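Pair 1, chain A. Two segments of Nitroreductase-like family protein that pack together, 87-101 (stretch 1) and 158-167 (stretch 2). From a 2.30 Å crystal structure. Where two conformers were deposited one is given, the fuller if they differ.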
# COMPACT_ATOMS: atom_id res chain seq x y z
N ASP A 87 24.48 8.72 -13.85
CA ASP A 87 25.29 9.05 -12.70
C ASP A 87 24.53 8.87 -11.40
O ASP A 87 25.11 8.42 -10.39
CB ASP A 87 25.82 10.47 -12.82
CG ASP A 87 26.92 10.58 -13.85
OD1 ASP A 87 27.25 9.55 -14.50
OD2 ASP A 87 27.49 11.68 -14.02
N ARG A 88 23.24 9.19 -11.42
CA ARG A 88 22.37 9.01 -10.26
C ARG A 88 22.17 7.53 -9.89
O ARG A 88 22.28 7.15 -8.73
CB ARG A 88 21.02 9.65 -10.50
CG ARG A 88 20.44 10.23 -9.26
CD ARG A 88 19.01 9.81 -9.01
NE ARG A 88 18.09 10.11 -10.10
CZ ARG A 88 17.19 9.25 -10.59
NH1 ARG A 88 17.09 8.02 -10.10
NH2 ARG A 88 16.39 9.61 -11.57
N PHE A 89 21.87 6.71 -10.89
CA PHE A 89 21.61 5.29 -10.68
C PHE A 89 22.88 4.60 -10.18
O PHE A 89 22.84 3.58 -9.49
CB PHE A 89 21.18 4.64 -12.00
CG PHE A 89 19.72 4.69 -12.27
CD1 PHE A 89 19.04 5.90 -12.34
CD2 PHE A 89 19.01 3.51 -12.53
CE1 PHE A 89 17.68 5.94 -12.61
CE2 PHE A 89 17.66 3.55 -12.82
CZ PHE A 89 16.99 4.78 -12.86
N LEU A 90 24.02 5.15 -10.57
CA LEU A 90 25.29 4.53 -10.30
C LEU A 90 25.90 4.99 -8.97
O LEU A 90 26.90 4.43 -8.50
CB LEU A 90 26.23 4.76 -11.49
CG LEU A 90 26.29 3.62 -12.52
CD1 LEU A 90 25.06 2.80 -12.64
CD2 LEU A 90 26.71 4.10 -13.89
N SER A 91 25.28 6.02 -8.37
CA SER A 91 25.60 6.43 -7.00
C SER A 91 24.43 6.13 -6.07
O SER A 91 24.25 6.78 -5.03
CB SER A 91 26.02 7.91 -6.92
OG SER A 91 25.16 8.72 -7.71
N THR A 92 23.63 5.15 -6.48
CA THR A 92 22.54 4.61 -5.69
C THR A 92 22.87 3.14 -5.51
O THR A 92 22.99 2.42 -6.51
CB THR A 92 21.19 4.78 -6.41
OG1 THR A 92 20.94 6.17 -6.61
CG2 THR A 92 20.03 4.17 -5.61
N PRO A 93 23.10 2.70 -4.26
CA PRO A 93 23.53 1.32 -4.00
C PRO A 93 22.68 0.18 -4.61
O PRO A 93 23.23 -0.84 -5.00
CB PRO A 93 23.54 1.23 -2.45
CG PRO A 93 23.79 2.59 -2.02
CD PRO A 93 23.06 3.49 -3.02
N ALA A 94 21.36 0.33 -4.64
CA ALA A 94 20.50 -0.73 -5.13
C ALA A 94 19.28 -0.11 -5.76
O ALA A 94 18.83 0.96 -5.34
CB ALA A 94 20.10 -1.70 -3.99
N GLN A 95 18.79 -0.76 -6.82
CA GLN A 95 17.44 -0.53 -7.36
C GLN A 95 16.67 -1.83 -7.28
O GLN A 95 17.22 -2.90 -7.57
CB GLN A 95 17.48 -0.07 -8.81
CG GLN A 95 17.84 1.38 -9.01
CD GLN A 95 19.33 1.59 -9.21
OE1 GLN A 95 20.05 0.71 -9.71
NE2 GLN A 95 19.81 2.80 -8.85
N ILE A 96 15.40 -1.73 -6.90
CA ILE A 96 14.48 -2.85 -6.92
C ILE A 96 13.26 -2.54 -7.81
O ILE A 96 12.43 -1.69 -7.48
CB ILE A 96 14.06 -3.30 -5.50
CG1 ILE A 96 15.31 -3.71 -4.72
CG2 ILE A 96 13.14 -4.52 -5.60
CD1 ILE A 96 15.05 -4.18 -3.33
N VAL A 97 13.18 -3.22 -8.95
CA VAL A 97 12.02 -3.11 -9.82
C VAL A 97 10.96 -4.07 -9.26
O VAL A 97 11.22 -5.26 -9.09
CB VAL A 97 12.37 -3.42 -11.31
CG1 VAL A 97 11.18 -3.19 -12.17
CG2 VAL A 97 13.56 -2.59 -11.83
N VAL A 98 9.81 -3.54 -8.88
CA VAL A 98 8.73 -4.36 -8.32
C VAL A 98 7.66 -4.48 -9.40
O VAL A 98 7.16 -3.46 -9.90
CB VAL A 98 8.11 -3.74 -7.05
CG1 VAL A 98 6.95 -4.60 -6.56
CG2 VAL A 98 9.20 -3.52 -5.91
N TYR A 99 7.32 -5.71 -9.76
CA TYR A 99 6.38 -5.92 -10.82
C TYR A 99 5.40 -7.06 -10.49
O TYR A 99 5.59 -7.80 -9.51
CB TYR A 99 7.10 -6.13 -12.18
CG TYR A 99 7.85 -7.40 -12.27
CD1 TYR A 99 9.17 -7.50 -11.79
CD2 TYR A 99 7.25 -8.54 -12.80
CE1 TYR A 99 9.85 -8.69 -11.85
CE2 TYR A 99 7.93 -9.74 -12.87
CZ TYR A 99 9.23 -9.81 -12.39
OH TYR A 99 9.90 -11.00 -12.46
N MSE A 100 4.35 -7.15 -11.30
CA MSE A 100 3.32 -8.18 -11.16
C MSE A 100 2.78 -8.58 -12.53
O MSE A 100 2.85 -7.81 -13.49
CB MSE A 100 2.16 -7.69 -10.27
CG MSE A 100 1.44 -6.47 -10.84
SE MSE A 100 -0.03 -5.92 -9.72
CE MSE A 100 -1.31 -5.58 -11.05
N ASN A 101 2.22 -9.79 -12.60
CA ASN A 101 1.47 -10.18 -13.79
C ASN A 101 0.16 -9.43 -13.78
O ASN A 101 -0.51 -9.39 -12.75
CB ASN A 101 1.26 -11.68 -13.84
CG ASN A 101 2.55 -12.43 -14.01
OD1 ASN A 101 3.28 -12.20 -14.96
ND2 ASN A 101 2.86 -13.31 -13.06
N ARG A 158 3.20 -5.68 -15.18
CA ARG A 158 3.10 -4.29 -14.79
C ARG A 158 4.17 -3.95 -13.77
O ARG A 158 4.43 -4.72 -12.84
CB ARG A 158 1.72 -4.00 -14.21
CG ARG A 158 1.60 -2.63 -13.59
CD ARG A 158 0.33 -2.49 -12.78
NE ARG A 158 -0.88 -2.42 -13.62
CZ ARG A 158 -1.49 -1.28 -13.98
NH1 ARG A 158 -0.97 -0.12 -13.58
NH2 ARG A 158 -2.58 -1.31 -14.76
N ILE A 159 4.79 -2.80 -13.95
CA ILE A 159 5.81 -2.31 -13.04
C ILE A 159 5.12 -1.37 -12.09
O ILE A 159 4.63 -0.31 -12.47
CB ILE A 159 6.99 -1.62 -13.78
CG1 ILE A 159 7.67 -2.60 -14.74
CG2 ILE A 159 7.97 -0.96 -12.79
CD1 ILE A 159 8.82 -1.99 -15.55
N VAL A 160 5.06 -1.79 -10.84
CA VAL A 160 4.44 -0.99 -9.79
C VAL A 160 5.35 0.12 -9.27
O VAL A 160 4.88 1.21 -8.94
CB VAL A 160 3.93 -1.88 -8.65
CG1 VAL A 160 3.16 -1.07 -7.66
CG2 VAL A 160 3.04 -2.99 -9.26
N GLY A 161 6.66 -0.13 -9.22
CA GLY A 161 7.59 0.88 -8.80
C GLY A 161 9.02 0.43 -8.95
O GLY A 161 9.30 -0.77 -9.06
N ILE A 162 9.92 1.41 -9.01
CA ILE A 162 11.34 1.13 -8.87
C ILE A 162 11.77 1.77 -7.58
O ILE A 162 11.66 2.97 -7.41
CB ILE A 162 12.19 1.62 -10.07
CG1 ILE A 162 11.62 1.05 -11.37
CG2 ILE A 162 13.71 1.26 -9.84
CD1 ILE A 162 12.47 1.26 -12.62
N LEU A 163 12.23 0.96 -6.64
CA LEU A 163 12.71 1.48 -5.37
C LEU A 163 14.21 1.72 -5.45
O LEU A 163 14.95 0.82 -5.82
CB LEU A 163 12.39 0.51 -4.23
CG LEU A 163 10.96 0.22 -3.85
CD1 LEU A 163 10.96 -1.18 -3.29
CD2 LEU A 163 10.47 1.24 -2.80
N HIS A 164 14.62 2.94 -5.12
CA HIS A 164 16.04 3.33 -5.08
C HIS A 164 16.44 3.41 -3.62
O HIS A 164 15.77 4.04 -2.82
CB HIS A 164 16.25 4.66 -5.79
CG HIS A 164 16.06 4.57 -7.28
ND1 HIS A 164 17.08 4.75 -8.17
CD2 HIS A 164 14.95 4.30 -8.02
CE1 HIS A 164 16.62 4.63 -9.41
NE2 HIS A 164 15.33 4.34 -9.34
N ILE A 165 17.52 2.73 -3.26
CA ILE A 165 17.76 2.38 -1.87
C ILE A 165 19.22 2.60 -1.50
O ILE A 165 20.11 2.29 -2.28
CB ILE A 165 17.44 0.88 -1.61
CG1 ILE A 165 16.05 0.53 -2.11
CG2 ILE A 165 17.62 0.52 -0.13
CD1 ILE A 165 15.89 -0.93 -2.55
N GLY A 166 19.45 3.10 -0.29
CA GLY A 166 20.79 3.12 0.29
C GLY A 166 20.81 3.88 1.59
O GLY A 166 19.80 4.48 1.99
N TYR A 167 21.95 3.84 2.27
CA TYR A 167 22.15 4.61 3.50
C TYR A 167 22.26 6.08 3.14
O TYR A 167 22.62 6.43 2.02
CB TYR A 167 23.38 4.10 4.28
CG TYR A 167 23.20 2.69 4.76
CD1 TYR A 167 23.82 1.62 4.10
CD2 TYR A 167 22.37 2.41 5.85
CE1 TYR A 167 23.62 0.30 4.54
CE2 TYR A 167 22.16 1.11 6.29
CZ TYR A 167 22.78 0.06 5.64
OH TYR A 167 22.57 -1.21 6.09

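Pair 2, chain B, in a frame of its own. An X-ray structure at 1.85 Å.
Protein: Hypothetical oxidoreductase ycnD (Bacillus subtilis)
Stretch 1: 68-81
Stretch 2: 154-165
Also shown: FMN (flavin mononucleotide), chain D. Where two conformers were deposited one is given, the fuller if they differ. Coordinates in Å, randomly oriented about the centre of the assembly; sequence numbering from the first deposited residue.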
# COMPACT_ATOMS: atom_id res chain seq x y z
N PRO B 68 23.36 6.60 -0.14
CA PRO B 68 24.13 6.50 -1.39
C PRO B 68 23.48 5.85 -2.60
O PRO B 68 23.75 6.25 -3.74
CB PRO B 68 25.41 5.79 -0.95
CG PRO B 68 24.96 4.95 0.20
CD PRO B 68 24.07 5.91 0.95
N TRP B 69 22.63 4.85 -2.38
CA TRP B 69 21.98 4.19 -3.51
C TRP B 69 21.00 5.10 -4.26
O TRP B 69 20.73 4.88 -5.43
CB TRP B 69 21.28 2.90 -3.04
CG TRP B 69 20.68 2.97 -1.67
CD1 TRP B 69 19.40 3.33 -1.35
CD2 TRP B 69 21.33 2.66 -0.44
NE1 TRP B 69 19.21 3.25 0.01
CE2 TRP B 69 20.38 2.84 0.59
CE3 TRP B 69 22.62 2.23 -0.10
CZ2 TRP B 69 20.68 2.62 1.94
CZ3 TRP B 69 22.92 2.01 1.24
CH2 TRP B 69 21.96 2.21 2.24
N ILE B 70 20.50 6.13 -3.58
CA ILE B 70 19.59 7.08 -4.21
C ILE B 70 20.39 7.90 -5.23
O ILE B 70 19.95 8.11 -6.36
CB ILE B 70 18.95 8.03 -3.17
CG1 ILE B 70 18.04 7.24 -2.23
CG2 ILE B 70 18.17 9.14 -3.88
CD1 ILE B 70 17.42 8.08 -1.12
N ASP B 71 21.57 8.35 -4.81
CA ASP B 71 22.45 9.14 -5.66
C ASP B 71 22.98 8.28 -6.81
O ASP B 71 23.08 8.72 -7.96
CB ASP B 71 23.62 9.69 -4.84
CG ASP B 71 24.53 10.58 -5.66
OD1 ASP B 71 24.08 11.65 -6.11
OD2 ASP B 71 25.70 10.19 -5.86
N GLN B 72 23.33 7.04 -6.48
CA GLN B 72 23.89 6.10 -7.43
C GLN B 72 22.94 5.63 -8.53
O GLN B 72 23.33 5.58 -9.70
CB GLN B 72 24.43 4.88 -6.66
CG GLN B 72 25.21 3.88 -7.48
CD GLN B 72 25.73 2.73 -6.64
OE1 GLN B 72 24.95 1.97 -6.06
NE2 GLN B 72 27.05 2.60 -6.56
N ALA B 73 21.70 5.30 -8.18
CA ALA B 73 20.73 4.83 -9.17
C ALA B 73 20.28 5.98 -10.07
O ALA B 73 20.20 7.12 -9.62
CB ALA B 73 19.53 4.21 -8.48
N PRO B 74 19.98 5.68 -11.34
CA PRO B 74 19.54 6.69 -12.31
C PRO B 74 18.11 7.20 -12.13
O PRO B 74 17.75 8.27 -12.64
CB PRO B 74 19.73 5.98 -13.64
CG PRO B 74 19.38 4.57 -13.31
CD PRO B 74 20.11 4.36 -11.99
N VAL B 75 17.29 6.45 -11.41
CA VAL B 75 15.90 6.83 -11.21
C VAL B 75 15.42 6.81 -9.77
O VAL B 75 15.69 5.86 -9.02
CB VAL B 75 14.96 5.89 -12.02
CG1 VAL B 75 13.49 6.24 -11.75
CG2 VAL B 75 15.27 6.00 -13.51
N PHE B 76 14.71 7.86 -9.37
CA PHE B 76 14.12 7.95 -8.04
C PHE B 76 12.66 8.32 -8.24
O PHE B 76 12.36 9.37 -8.81
CB PHE B 76 14.77 9.03 -7.18
CG PHE B 76 14.16 9.14 -5.80
CD1 PHE B 76 14.59 8.30 -4.76
CD2 PHE B 76 13.12 10.03 -5.55
CE1 PHE B 76 13.98 8.36 -3.50
CE2 PHE B 76 12.51 10.10 -4.29
CZ PHE B 76 12.94 9.26 -3.27
N LEU B 77 11.75 7.47 -7.78
CA LEU B 77 10.32 7.73 -7.89
C LEU B 77 9.80 8.11 -6.51
O LEU B 77 10.17 7.48 -5.52
CB LEU B 77 9.57 6.49 -8.37
CG LEU B 77 9.97 5.86 -9.71
CD1 LEU B 77 9.05 4.69 -10.02
CD2 LEU B 77 9.90 6.91 -10.81
N LEU B 78 8.96 9.13 -6.44
CA LEU B 78 8.39 9.53 -5.16
C LEU B 78 6.89 9.26 -5.21
O LEU B 78 6.18 9.83 -6.04
CB LEU B 78 8.63 11.02 -4.88
CG LEU B 78 7.99 11.47 -3.55
CD1 LEU B 78 8.66 10.74 -2.39
CD2 LEU B 78 8.14 12.97 -3.39
N PHE B 79 6.43 8.38 -4.33
CA PHE B 79 5.01 8.05 -4.26
C PHE B 79 4.38 8.94 -3.20
O PHE B 79 4.79 8.93 -2.04
CB PHE B 79 4.83 6.57 -3.90
CG PHE B 79 5.22 5.63 -5.00
CD1 PHE B 79 4.25 5.07 -5.82
CD2 PHE B 79 6.56 5.35 -5.26
CE1 PHE B 79 4.60 4.24 -6.89
CE2 PHE B 79 6.93 4.52 -6.32
CZ PHE B 79 5.95 3.97 -7.14
N CYS B 80 3.39 9.72 -3.62
CA CYS B 80 2.70 10.65 -2.72
C CYS B 80 1.21 10.38 -2.66
O CYS B 80 0.60 10.01 -3.66
CB CYS B 80 2.87 12.10 -3.21
SG CYS B 80 4.55 12.63 -3.56
N ALA B 81 0.62 10.58 -1.48
CA ALA B 81 -0.82 10.45 -1.34
C ALA B 81 -1.26 11.74 -2.03
O ALA B 81 -0.62 12.79 -1.85
CB ALA B 81 -1.21 10.48 0.13
N TYR B 154 -2.74 19.21 0.01
CA TYR B 154 -3.44 17.94 -0.18
C TYR B 154 -2.59 16.83 -0.80
O TYR B 154 -3.10 15.79 -1.21
CB TYR B 154 -4.72 18.14 -1.00
CG TYR B 154 -5.67 19.10 -0.34
CD1 TYR B 154 -6.15 18.87 0.95
CD2 TYR B 154 -6.08 20.27 -0.99
CE1 TYR B 154 -7.00 19.77 1.58
CE2 TYR B 154 -6.93 21.18 -0.37
CZ TYR B 154 -7.38 20.93 0.91
OH TYR B 154 -8.24 21.82 1.51
N VAL B 155 -1.28 17.07 -0.85
CA VAL B 155 -0.34 16.08 -1.37
C VAL B 155 0.77 15.93 -0.33
O VAL B 155 1.30 16.92 0.18
CB VAL B 155 0.30 16.55 -2.70
CG1 VAL B 155 1.34 15.52 -3.18
CG2 VAL B 155 -0.78 16.75 -3.76
N PHE B 156 1.11 14.69 0.01
CA PHE B 156 2.19 14.46 0.96
C PHE B 156 3.00 13.22 0.60
O PHE B 156 2.46 12.21 0.15
CB PHE B 156 1.67 14.41 2.41
CG PHE B 156 0.78 13.24 2.72
CD1 PHE B 156 1.32 12.01 3.07
CD2 PHE B 156 -0.60 13.40 2.74
CE1 PHE B 156 0.49 10.94 3.43
CE2 PHE B 156 -1.44 12.34 3.10
CZ PHE B 156 -0.89 11.11 3.45
N PRO B 157 4.33 13.30 0.77
CA PRO B 157 5.22 12.18 0.46
C PRO B 157 5.06 11.00 1.40
O PRO B 157 4.94 11.17 2.62
CB PRO B 157 6.60 12.81 0.55
CG PRO B 157 6.42 13.77 1.70
CD PRO B 157 5.09 14.41 1.37
N LEU B 158 5.04 9.80 0.84
CA LEU B 158 4.92 8.59 1.65
C LEU B 158 6.16 7.73 1.52
O LEU B 158 6.74 7.32 2.53
CB LEU B 158 3.67 7.80 1.24
CG LEU B 158 2.40 8.43 1.81
CD1 LEU B 158 1.17 7.85 1.16
CD2 LEU B 158 2.38 8.20 3.32
N SER B 159 6.59 7.47 0.30
CA SER B 159 7.78 6.65 0.10
C SER B 159 8.40 6.81 -1.27
O SER B 159 7.70 7.01 -2.27
CB SER B 159 7.44 5.17 0.31
OG SER B 159 8.58 4.34 0.14
N GLY B 160 9.72 6.75 -1.31
CA GLY B 160 10.40 6.84 -2.58
C GLY B 160 10.65 5.42 -3.03
O GLY B 160 10.40 4.47 -2.28
N LEU B 161 11.11 5.26 -4.26
CA LEU B 161 11.44 3.95 -4.78
C LEU B 161 12.63 4.15 -5.70
O LEU B 161 12.52 4.84 -6.72
CB LEU B 161 10.28 3.33 -5.56
CG LEU B 161 10.58 1.91 -6.08
CD1 LEU B 161 10.77 0.94 -4.89
CD2 LEU B 161 9.44 1.43 -6.97
N VAL B 162 13.76 3.58 -5.32
CA VAL B 162 14.97 3.67 -6.12
C VAL B 162 14.86 2.60 -7.21
O VAL B 162 14.42 1.48 -6.94
CB VAL B 162 16.22 3.41 -5.25
CG1 VAL B 162 17.46 3.32 -6.12
CG2 VAL B 162 16.37 4.52 -4.22
N ILE B 163 15.24 2.95 -8.43
CA ILE B 163 15.20 2.00 -9.54
C ILE B 163 16.46 2.13 -10.39
O ILE B 163 16.92 3.24 -10.68
CB ILE B 163 13.96 2.24 -10.45
CG1 ILE B 163 12.68 2.09 -9.63
CG2 ILE B 163 13.96 1.23 -11.60
CD1 ILE B 163 11.40 2.29 -10.44
N GLY B 164 17.02 0.99 -10.77
CA GLY B 164 18.23 0.99 -11.59
C GLY B 164 18.70 -0.42 -11.88
O GLY B 164 18.06 -1.39 -11.47
N HIS B 165 19.81 -0.54 -12.60
CA HIS B 165 20.36 -1.84 -12.92
C HIS B 165 21.26 -2.29 -11.76
O HIS B 165 22.15 -1.56 -11.34
CB HIS B 165 21.13 -1.76 -14.24
CG HIS B 165 20.25 -1.48 -15.42
ND1 HIS B 165 19.48 -2.46 -16.02
CD2 HIS B 165 19.95 -0.32 -16.06
CE1 HIS B 165 18.75 -1.92 -16.98
NE2 HIS B 165 19.01 -0.62 -17.02
N1 FMN D . 15.53 0.55 2.75
C2 FMN D . 16.49 1.49 2.84
O2 FMN D . 17.65 1.25 2.64
N3 FMN D . 16.18 2.85 3.18
C4 FMN D . 14.87 3.27 3.43
O4 FMN D . 14.65 4.43 3.72
C4A FMN D . 13.81 2.26 3.32
N5 FMN D . 12.51 2.60 3.56
C5A FMN D . 11.53 1.66 3.27
C6 FMN D . 10.16 2.10 3.33
C7 FMN D . 9.11 1.24 3.00
C7M FMN D . 7.69 1.77 3.03
C8 FMN D . 9.39 -0.15 2.62
C8M FMN D . 8.29 -1.11 2.21
C9 FMN D . 10.73 -0.62 2.59
C9A FMN D . 11.81 0.28 2.89
N10 FMN D . 13.23 -0.08 2.78
C10 FMN D . 14.21 0.87 2.95
C1' FMN D . 13.60 -1.49 2.44
C2' FMN D . 13.45 -2.47 3.66
O2' FMN D . 14.59 -2.29 4.52
C3' FMN D . 13.38 -3.90 3.10
O3' FMN D . 12.19 -4.00 2.29
C4' FMN D . 13.30 -4.95 4.23
O4' FMN D . 14.48 -4.95 5.03
C5' FMN D . 13.06 -6.31 3.60
O5' FMN D . 14.33 -6.75 2.79
P FMN D . 14.13 -7.03 1.30
O1P FMN D . 13.46 -8.31 1.13
O2P FMN D . 15.44 -7.10 0.68
O3P FMN D . 13.34 -5.98 0.67

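What backbone arrangement do the two pairs share? In each, the end of a helix leads through a short turn into a strand that runs antiparallel to a second strand, at 166° in pair 1 and 159° in pair 2. The fourteen central residues superpose with an RMSD of 0.7 Å. A:Ile96 matches B:Leu77, and A:Leu163 matches B:Leu161; these pairs exchange two backbone hydrogen bonds, A:Ile96 N to A:Leu163 O and A:Leu163 N to A:Ile96 O at 2.8 Å each, B:Leu77 N to B:Leu161 O at 2.9 Å and B:Leu161 N to B:Leu77 O at 2.7 Å.

Where does the regular ladder break? Both pairs carry a bulge at the same place, where one carbonyl accepts from two successive amides. In pair 1, A:Val98 O receives A:Val160 N at 2.8 Å and, weakly, A:Gly161 N at 3.4 Å. In pair 2, B:Phe79 O, at the matching position, receives B:Leu158 N at 3.0 Å and B:Ser159 N at 3.3 Å. The extra residue moves the register by one, yet pairing resumes beyond it.

How is the face bearing A:Gln95 and A:His164 filled, compared with that of B:Phe76 and B:Val162? At this rung of pair 1 the aromatic ring comes from the second strand, A:His164: its edge meets the face of A:Phe89, with centroids 4.8 Å apart and planes at 87°, while A:Gln95 CG lies over a face of the imidazole, 3.7 Å from its centroid. At the matching rung of pair 2 the ring, B:Phe76, comes from the first strand. It reaches across until its CZ is 3.6 Å from B:Gly160 CA; a CB on that glycine would clash with CZ. The matching A:Ile162 has a side chain, and its CG2 packs 4.1 Å from A:Gln95 CB. B:Val162, in place of the histidine, packs its CG1 3.3 Å from B:Ala73 CB.

What happens on the other face? An apolar contact recurs at matching positions: A:Ile96 CD1 to A:Ile165 CD1 and B:Leu77 CD1 to B:Ile163 CD1 are both 3.4 Å. Farther along, bulk is distributed differently. A:Val98 CG2 approaches A:Leu163 CD1 at 3.9 Å, whereas the larger B:Phe79 brings CE2 to 3.6 Å from B:Leu161 CB. Near the bulge, the selenomethionine A:Met100 extends its CE to 3.9 Å from A:Arg158 CD. Its small counterpart, B:Ala81, places CB over a face of the B:Phe156 ring, 3.6 Å from its centroid, so the aromatic partner supplies the bulk.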